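Local coordinates for protein nucleoside hydrolase, putative (Trypanosoma brucei, PDB 3FZ0) that belongs to the nucleoside hydrolase family and binds a calcium ion at the ends of strands of a mixed beta sheet in an alpha/beta fold, at residues 11-15 / 39-44; 50-54 / 65-69; 137-141 / 189-193; 77-81 / 181-185. The protein carries 2 engineered substitutions. One frame throughout, in Å; residues are numbered along the deposited sequence.

Interaction 1 is central. It holds the calcium ligand D14, and it touches the other three contacts. Its centre is about 9 Å from that of interaction 2, 13 Å from interaction 3 and 12 Å from interaction 4. V39 N probably bonds F67 O (2.8 Å), and C15 O probably bonds N52 ND2 (3.0 Å), tying it to interaction 2. N139 ND2 reaches V39 O at 2.9 Å from interaction 3. Interactions 2 and 3 pack helices beside the sheet, with the side chains of I53 and L137 each about 10 Å from the calcium. Interaction 4 probably borders the pocket beside the metal: the F181 side chain lies about 7 Å from the calcium.

Interaction 1 of 4, residues 11-15 / 39-44; sequences IDTDC and VVWGNV. With CA (calcium ion), chain G.
D14 joins the calcium ion to the loop 39-44 through the two oxygens of one carboxylate. OD1 binds the metal at 2.4 Å. OD2 accepts a nearly straight bond from the backbone, N43 N to D14 OD2 at 2.7 Å, with 161° at the hydrogen. The N-H comes from the anti side of the carboxylate and lies 24° out of its plane. Metal and amide together should fix the rotation of the group. With chi1 at 69°, D14 CG sits between its own N and carbonyl carbon. CB packs against the backbone oxygens of V40 and W41. One residue back, V40 N donates to T13 O at 2.7 Å, a parallel bridge bond at the end of the strands. A CA-H...O contact from V39 CA also reaches T13 O (3.3 Å). T13 OG1 accepts from C15 N, an ST turn, and also bonds D19, another calcium ligand. Packing lies around these bonds. V40 CG1 sits 3.4 Å from D12 OD1, while the other oxygen of D12 is held by T38 and N139. C15 SG touches both methyls of V39, CG1 at 3.8 Å. V44 CG2 rests on D14 O at 3.3 Å. D19, D283, the backbone oxygen of L134 and three waters complete the aspartate-rich calcium site at the strand ends, a hallmark of nucleoside hydrolases.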
# COMPACT_ATOMS: atom_id res chain seq x y z
N ILE B 11 -28.95 14.38 9.17
CA ILE B 11 -28.33 14.46 7.86
C ILE B 11 -26.93 15.04 8.03
O ILE B 11 -26.74 16.16 8.53
CB ILE B 11 -29.19 15.27 6.84
CG1 ILE B 11 -30.50 14.55 6.56
CG2 ILE B 11 -28.40 15.46 5.51
CD1 ILE B 11 -31.50 15.35 5.77
N ASP B 12 -25.95 14.25 7.65
CA ASP B 12 -24.56 14.68 7.71
C ASP B 12 -24.16 15.07 6.32
O ASP B 12 -24.39 14.31 5.39
CB ASP B 12 -23.68 13.57 8.27
CG ASP B 12 -22.28 14.06 8.56
OD1 ASP B 12 -21.45 13.94 7.64
OD2 ASP B 12 -22.01 14.58 9.66
N THR B 13 -23.57 16.24 6.18
CA THR B 13 -23.46 16.85 4.87
C THR B 13 -22.26 17.80 4.71
O THR B 13 -21.83 18.45 5.68
CB THR B 13 -24.79 17.63 4.49
OG1 THR B 13 -24.65 18.24 3.20
CG2 THR B 13 -25.12 18.70 5.50
N ASP B 14 -21.73 17.87 3.49
CA ASP B 14 -20.73 18.86 3.16
C ASP B 14 -21.28 20.05 2.34
O ASP B 14 -20.51 20.82 1.74
CB ASP B 14 -19.48 18.24 2.51
CG ASP B 14 -19.74 17.69 1.10
OD1 ASP B 14 -20.87 17.26 0.78
OD2 ASP B 14 -18.78 17.66 0.29
N CYS B 15 -22.60 20.16 2.29
CA CYS B 15 -23.26 21.45 2.03
C CYS B 15 -23.08 22.03 0.63
O CYS B 15 -23.00 23.25 0.46
CB CYS B 15 -22.84 22.49 3.08
SG CYS B 15 -22.82 21.78 4.74
N VAL B 39 -22.49 19.10 9.90
CA VAL B 39 -21.71 19.60 8.77
C VAL B 39 -20.33 18.95 8.76
O VAL B 39 -19.66 18.84 9.80
CB VAL B 39 -21.64 21.16 8.82
CG1 VAL B 39 -20.63 21.70 7.81
CG2 VAL B 39 -23.03 21.72 8.61
N VAL B 40 -19.89 18.53 7.57
CA VAL B 40 -18.56 17.94 7.46
C VAL B 40 -17.83 18.65 6.32
O VAL B 40 -18.48 19.17 5.42
CB VAL B 40 -18.63 16.40 7.28
CG1 VAL B 40 -19.31 16.02 5.98
CG2 VAL B 40 -17.28 15.75 7.41
N TRP B 41 -16.49 18.68 6.38
CA TRP B 41 -15.63 19.13 5.27
C TRP B 41 -15.92 18.26 4.03
O TRP B 41 -16.54 17.19 4.13
CB TRP B 41 -14.16 19.04 5.68
CG TRP B 41 -13.67 17.64 5.67
CD1 TRP B 41 -13.83 16.70 6.66
CD2 TRP B 41 -12.98 16.99 4.61
NE1 TRP B 41 -13.27 15.52 6.28
CE2 TRP B 41 -12.73 15.66 5.03
CE3 TRP B 41 -12.50 17.40 3.36
CZ2 TRP B 41 -12.04 14.74 4.24
CZ3 TRP B 41 -11.81 16.47 2.57
CH2 TRP B 41 -11.59 15.16 3.01
N GLY B 42 -15.48 18.72 2.85
CA GLY B 42 -15.64 18.00 1.60
C GLY B 42 -15.51 18.94 0.41
O GLY B 42 -14.40 19.38 0.06
N ASN B 43 -16.64 19.26 -0.23
CA ASN B 43 -16.60 20.22 -1.32
C ASN B 43 -16.51 21.69 -0.92
O ASN B 43 -16.05 22.53 -1.70
CB ASN B 43 -17.70 19.95 -2.34
CG ASN B 43 -17.33 18.78 -3.28
OD1 ASN B 43 -16.21 18.74 -3.85
ND2 ASN B 43 -18.25 17.82 -3.42
N VAL B 44 -16.92 21.98 0.32
CA VAL B 44 -16.63 23.26 0.93
C VAL B 44 -16.17 23.09 2.36
O VAL B 44 -16.47 22.09 3.02
CB VAL B 44 -17.83 24.25 0.87
CG1 VAL B 44 -18.20 24.52 -0.61
CG2 VAL B 44 -19.02 23.75 1.68
CA CA G . -22.42 16.02 -0.64
O HOH W 1 -22.15 14.05 -1.79
O HOH W 2 -19.77 15.64 -1.02
O HOH W 3 -22.12 16.89 -2.91

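Interaction 2 of 4, residues 50-54 / 65-69; sequences MENIG and PFFRG
M50 reaches from helix 46-60 to two residues of strand 66-68, R68 and F66. Its CB is 4.1 Å from R68 NH1. The next atom, CG, lies over one face of the R68 guanidinium, toward its rim, and is 3.6 Å from R68 NH1. R68 is deposited in two conformers, so its contacts hold for the one described. The chain then bends at chi2 and chi3, which folds the tip back against the strand. SD meets the F66 ring at its edge, 5.1 Å from the centroid, a Met-aromatic contact. M50 CE is 3.6 Å from F66 CD1 and also touches R68 CG. A face of the same ring is taken by I53. Its CG2 lies 3.9 Å from the F66 centroid, 23° off the normal, a CH-pi contact. F66 CZ reaches G54 CA at 3.9 Å, where no side chain intervenes. M50 O stands 3.5 Å from F66 CE1 and is already engaged by G54 N in the helix. No hydrogen bond crosses the interface; it is held by packing. The axes of the segments 50-54 and 66-68 run antiparallel (173°) and pass 9.5 Å apart. On strand 32-39, I37 touches I53 and F66, and V39 touches M50 and I53. Strand 32-39, helix 46-60 and strand 66-68 form a beta-alpha-beta crossover, and this contact packs its helix on its second strand, the outermost on that side of the sheet within this chain.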
# COMPACT_ATOMS: atom_id res chain seq x y z
N MET B 50 -21.56 25.73 7.12
CA MET B 50 -22.43 26.33 8.10
C MET B 50 -23.24 27.48 7.49
O MET B 50 -24.46 27.55 7.69
CB MET B 50 -21.64 26.80 9.32
CG MET B 50 -21.09 25.68 10.18
SD MET B 50 -22.33 24.60 10.93
CE MET B 50 -22.86 25.59 12.32
N GLU B 51 -22.57 28.37 6.75
CA GLU B 51 -23.24 29.50 6.11
C GLU B 51 -24.28 29.03 5.09
O GLU B 51 -25.39 29.60 5.01
CB GLU B 51 -22.24 30.43 5.46
CG GLU B 51 -21.27 31.11 6.45
CD GLU B 51 -21.97 32.01 7.48
OE1 GLU B 51 -22.87 32.79 7.10
OE2 GLU B 51 -21.62 31.97 8.68
N ASN B 52 -23.93 27.98 4.34
CA ASN B 52 -24.87 27.39 3.35
C ASN B 52 -26.12 26.81 4.00
O ASN B 52 -27.24 27.17 3.60
CB ASN B 52 -24.17 26.36 2.46
CG ASN B 52 -23.03 26.94 1.67
OD1 ASN B 52 -22.81 28.16 1.66
ND2 ASN B 52 -22.30 26.06 0.99
N ILE B 53 -25.95 25.95 5.01
CA ILE B 53 -27.08 25.39 5.76
C ILE B 53 -27.96 26.52 6.33
O ILE B 53 -29.19 26.47 6.21
CB ILE B 53 -26.64 24.39 6.90
CG1 ILE B 53 -26.00 23.12 6.34
CG2 ILE B 53 -27.84 23.98 7.76
CD1 ILE B 53 -26.72 22.50 5.13
N GLY B 54 -27.34 27.55 6.89
CA GLY B 54 -28.05 28.69 7.43
C GLY B 54 -28.90 29.38 6.40
O GLY B 54 -30.04 29.75 6.70
N PRO B 65 -31.62 22.41 14.35
CA PRO B 65 -30.27 22.76 14.77
C PRO B 65 -29.19 22.16 13.87
O PRO B 65 -29.37 21.03 13.36
CB PRO B 65 -30.18 22.19 16.20
CG PRO B 65 -31.18 21.11 16.26
CD PRO B 65 -32.21 21.34 15.18
N PHE B 66 -28.10 22.91 13.66
CA PHE B 66 -26.98 22.42 12.85
C PHE B 66 -25.62 22.62 13.53
O PHE B 66 -25.44 23.53 14.36
CB PHE B 66 -27.01 22.94 11.40
CG PHE B 66 -27.13 24.45 11.26
CD1 PHE B 66 -26.06 25.18 10.78
CD2 PHE B 66 -28.31 25.11 11.58
CE1 PHE B 66 -26.16 26.54 10.63
CE2 PHE B 66 -28.42 26.48 11.44
CZ PHE B 66 -27.35 27.21 10.97
N PHE B 67 -24.66 21.73 13.22
CA PHE B 67 -23.46 21.61 14.03
C PHE B 67 -22.18 21.50 13.21
O PHE B 67 -22.19 20.84 12.14
CB PHE B 67 -23.61 20.40 14.94
CG PHE B 67 -24.84 20.46 15.82
CD1 PHE B 67 -26.08 20.01 15.34
CD2 PHE B 67 -24.76 20.96 17.11
CE1 PHE B 67 -27.21 20.08 16.14
CE2 PHE B 67 -25.90 21.03 17.93
CZ PHE B 67 -27.12 20.59 17.44
N ARG B 68 -21.12 22.17 13.68
CA ARG B 68 -19.80 22.12 13.02
C ARG B 68 -19.14 20.79 13.32
O ARG B 68 -19.01 20.41 14.50
CB ARG B 68 -18.89 23.28 13.47
CG ARG B 68 -19.59 24.66 13.48
CD ARG B 68 -18.74 25.82 14.05
NE ARG B 68 -19.41 27.12 13.86
CZ ARG B 68 -19.26 27.89 12.78
NH1 ARG B 68 -18.44 27.52 11.81
NH2 ARG B 68 -19.91 29.04 12.68
N GLY B 69 -18.71 20.10 12.25
CA GLY B 69 -18.01 18.83 12.36
C GLY B 69 -16.54 18.94 11.97
O GLY B 69 -15.92 20.00 12.13

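Interaction 3 of 4, residues 137-141 / 189-193; sequences LTNVA and AGVVV
A189 and L137 meet through their CB atoms, 3.6 Å apart. The A189 methyl also presses on the backbone of L137, 3.5 Å from its carbonyl carbon, at the N-cap position of helix 138-146. The L137 side chain leaves with CG beside its own N (chi1 -59°), and chi2 near 158° carries CD1 across to the other helix. There it lies on G190 CA at 3.6 Å, directly against the main chain. One turn along, A141 CB meets A189 CB at 3.7 Å. Small residues on both sides bring the backbones close, with A141 CA and A189 CA 5.1 Å apart. In the fold these are two helices on one face of the central sheet, next to each other over strand 162-165. I162 and I164 of that strand underlie L137, V140 and V193. The valines V140, V192 and V193 share one conformation, with CG1 anti to the backbone N, a common choice in helices. Yet different methyls do the touching. V192 turns CG1 to A141 and touches its CA at 3.8 Å. V193 uses its other methyl: CG2 meets V140 CG1 at 3.9 Å, the two side chains lying at a slant, and also approaches L137 CB at 4.3 Å. V192 also packs on L74 of the second subunit.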
# COMPACT_ATOMS: atom_id res chain seq x y z
N LEU B 137 -17.30 10.56 5.38
CA LEU B 137 -17.82 9.96 6.61
C LEU B 137 -17.15 10.32 7.94
O LEU B 137 -17.41 9.68 8.96
CB LEU B 137 -17.88 8.44 6.44
CG LEU B 137 -18.76 8.06 5.26
CD1 LEU B 137 -18.41 6.67 4.75
CD2 LEU B 137 -20.22 8.17 5.70
N THR B 138 -16.33 11.36 7.96
CA THR B 138 -15.54 11.66 9.13
C THR B 138 -16.32 11.76 10.44
O THR B 138 -15.93 11.12 11.44
CB THR B 138 -14.71 12.92 8.97
OG1 THR B 138 -14.16 12.95 7.65
CG2 THR B 138 -13.58 12.96 10.04
N ASN B 139 -17.38 12.59 10.47
CA ASN B 139 -18.18 12.75 11.67
C ASN B 139 -18.79 11.42 12.12
O ASN B 139 -18.78 11.08 13.30
CB ASN B 139 -19.30 13.80 11.49
CG ASN B 139 -18.76 15.20 11.26
OD1 ASN B 139 -17.65 15.53 11.71
ND2 ASN B 139 -19.53 16.02 10.52
N VAL B 140 -19.33 10.68 11.18
CA VAL B 140 -19.94 9.39 11.53
C VAL B 140 -18.93 8.41 12.16
O VAL B 140 -19.19 7.82 13.21
CB VAL B 140 -20.69 8.75 10.32
CG1 VAL B 140 -21.47 7.53 10.81
CG2 VAL B 140 -21.65 9.75 9.67
N ALA B 141 -17.76 8.27 11.53
CA ALA B 141 -16.73 7.38 12.03
C ALA B 141 -16.33 7.79 13.41
O ALA B 141 -16.14 6.93 14.27
CB ALA B 141 -15.53 7.41 11.11
N ALA B 189 -12.58 6.57 7.31
CA ALA B 189 -13.93 6.71 7.84
C ALA B 189 -14.89 5.68 7.26
O ALA B 189 -15.74 5.15 7.98
CB ALA B 189 -14.48 8.13 7.65
N GLY B 190 -14.76 5.40 5.96
CA GLY B 190 -15.60 4.42 5.28
C GLY B 190 -15.39 3.01 5.79
O GLY B 190 -16.35 2.23 5.91
N VAL B 191 -14.15 2.66 6.09
CA VAL B 191 -13.84 1.37 6.71
C VAL B 191 -14.54 1.25 8.07
O VAL B 191 -15.11 0.20 8.37
CB VAL B 191 -12.34 1.15 6.85
CG1 VAL B 191 -12.06 -0.02 7.78
CG2 VAL B 191 -11.74 0.92 5.50
N VAL B 192 -14.49 2.30 8.88
CA VAL B 192 -15.09 2.30 10.20
C VAL B 192 -16.60 2.06 10.06
O VAL B 192 -17.18 1.22 10.78
CB VAL B 192 -14.78 3.62 10.97
CG1 VAL B 192 -15.65 3.75 12.23
CG2 VAL B 192 -13.29 3.69 11.33
N VAL B 193 -17.23 2.76 9.12
CA VAL B 193 -18.67 2.64 8.92
C VAL B 193 -19.08 1.23 8.47
O VAL B 193 -19.96 0.63 9.08
CB VAL B 193 -19.22 3.74 7.98
CG1 VAL B 193 -20.60 3.39 7.51
CG2 VAL B 193 -19.24 5.11 8.74

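Interaction 4 of 4, residues 77-81 / 181-185; sequences ERETV and FNSHC
T80 sets its methyl over one face of the H184 ring, with CG2 3.4 Å from H184 ND1. Its hydroxyl turns another way. With chi1 at 61°, OG1 sits between the backbone N and the carbonyl carbon and comes 3.1 Å from C185 SG. That sulfur in turn lies over a face of the F181 ring, toward its rim. The rim of the same ring meets the loop 77-81 at two points. V81 O approaches the edge of the ring, 3.4 Å from F181 CE1. R78 NH2 also comes to the edge, 3.9 Å from F181 CZ. NH2 lies near the plane of the ring, and the guanidinium and ring planes are 44° apart. A water joins the outer end of the contact. It donates to E79 OE1 at 2.7 Å and is bonded to H184 NE2 at 2.6 Å, lying in the plane of the imidazole.

A second shell sets these groups in place. R78 folds back on its own loop: its NE donates to T80 O at 2.8 Å, from well above the carbonyl plane. Its NH2 adds a weak bond to T80 OG1 and also bonds G42 O. H184 ND1 is bonded to S175 OG, so both ring nitrogens have partners. E79 OE2 forms a salt bridge with R311 of the third subunit. The F181 side chain is about 3 Å from a bound BTB molecule, probably from the crystallisation liquor. This placement is consistent with F181 and the loop 77-81 forming part of the wall of the pocket near the calcium ion.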
# COMPACT_ATOMS: atom_id res chain seq x y z
N GLU B 77 -3.80 14.74 6.05
CA GLU B 77 -4.31 15.80 5.17
C GLU B 77 -5.21 15.24 4.08
O GLU B 77 -5.04 14.09 3.67
CB GLU B 77 -3.14 16.55 4.53
CG GLU B 77 -2.87 17.95 5.11
CD GLU B 77 -1.57 18.58 4.55
OE1 GLU B 77 -1.42 18.62 3.31
OE2 GLU B 77 -0.70 19.04 5.37
N ARG B 78 -6.17 16.04 3.60
CA ARG B 78 -7.06 15.62 2.50
C ARG B 78 -6.23 15.30 1.28
O ARG B 78 -5.23 15.96 1.02
CB ARG B 78 -8.12 16.71 2.17
CG ARG B 78 -7.55 18.08 1.78
CD ARG B 78 -8.61 19.07 1.42
NE ARG B 78 -9.49 18.54 0.39
CZ ARG B 78 -10.77 18.90 0.22
NH1 ARG B 78 -11.35 19.77 1.02
NH2 ARG B 78 -11.49 18.33 -0.73
N GLU B 79 -6.64 14.26 0.56
CA GLU B 79 -5.94 13.82 -0.66
C GLU B 79 -6.84 14.11 -1.87
O GLU B 79 -6.55 13.71 -3.01
CB GLU B 79 -5.50 12.34 -0.53
CG GLU B 79 -4.71 12.07 0.80
CD GLU B 79 -4.08 10.67 0.92
OE1 GLU B 79 -4.08 9.91 -0.07
OE2 GLU B 79 -3.54 10.33 2.01
N THR B 80 -7.94 14.80 -1.62
CA THR B 80 -8.84 15.27 -2.66
C THR B 80 -8.77 16.80 -2.77
O THR B 80 -8.25 17.50 -1.90
CB THR B 80 -10.30 14.85 -2.40
OG1 THR B 80 -10.76 15.42 -1.16
CG2 THR B 80 -10.43 13.35 -2.34
N VAL B 81 -9.32 17.29 -3.86
CA VAL B 81 -9.39 18.70 -4.19
C VAL B 81 -10.88 19.08 -4.16
O VAL B 81 -11.74 18.23 -4.45
CB VAL B 81 -8.80 18.88 -5.61
CG1 VAL B 81 -9.34 20.08 -6.33
CG2 VAL B 81 -7.25 18.90 -5.54
N PHE B 181 -15.56 10.65 -4.98
CA PHE B 181 -15.19 11.76 -4.06
C PHE B 181 -15.31 11.53 -2.54
O PHE B 181 -14.32 11.67 -1.82
CB PHE B 181 -15.93 13.06 -4.45
CG PHE B 181 -15.51 14.26 -3.64
CD1 PHE B 181 -14.30 14.90 -3.90
CD2 PHE B 181 -16.32 14.75 -2.61
CE1 PHE B 181 -13.89 16.01 -3.14
CE2 PHE B 181 -15.93 15.87 -1.84
CZ PHE B 181 -14.71 16.51 -2.11
N ASN B 182 -16.50 11.23 -2.03
CA ASN B 182 -16.71 11.15 -0.58
C ASN B 182 -15.86 10.02 0.01
O ASN B 182 -15.24 10.17 1.07
CB ASN B 182 -18.20 10.91 -0.23
CG ASN B 182 -19.10 12.10 -0.52
OD1 ASN B 182 -18.65 13.23 -0.52
ND2 ASN B 182 -20.40 11.83 -0.73
N SER B 183 -15.85 8.88 -0.68
CA SER B 183 -15.04 7.74 -0.29
C SER B 183 -13.56 8.13 -0.28
O SER B 183 -12.88 7.93 0.74
CB SER B 183 -15.29 6.56 -1.24
OG SER B 183 -14.73 5.35 -0.73
N HIS B 184 -13.09 8.68 -1.40
CA HIS B 184 -11.70 9.11 -1.53
C HIS B 184 -11.33 10.15 -0.46
O HIS B 184 -10.23 10.14 0.04
CB HIS B 184 -11.43 9.65 -2.94
CG HIS B 184 -9.98 9.85 -3.25
ND1 HIS B 184 -9.54 10.66 -4.27
CD2 HIS B 184 -8.86 9.35 -2.67
CE1 HIS B 184 -8.22 10.66 -4.31
NE2 HIS B 184 -7.78 9.86 -3.35
N CYS B 185 -12.26 11.02 -0.10
CA CYS B 185 -12.04 12.07 0.90
C CYS B 185 -11.66 11.47 2.22
O CYS B 185 -10.80 11.99 2.92
CB CYS B 185 -13.29 12.92 1.10
SG CYS B 185 -13.41 14.28 -0.08
O HOH W 4 -5.49 9.24 -2.33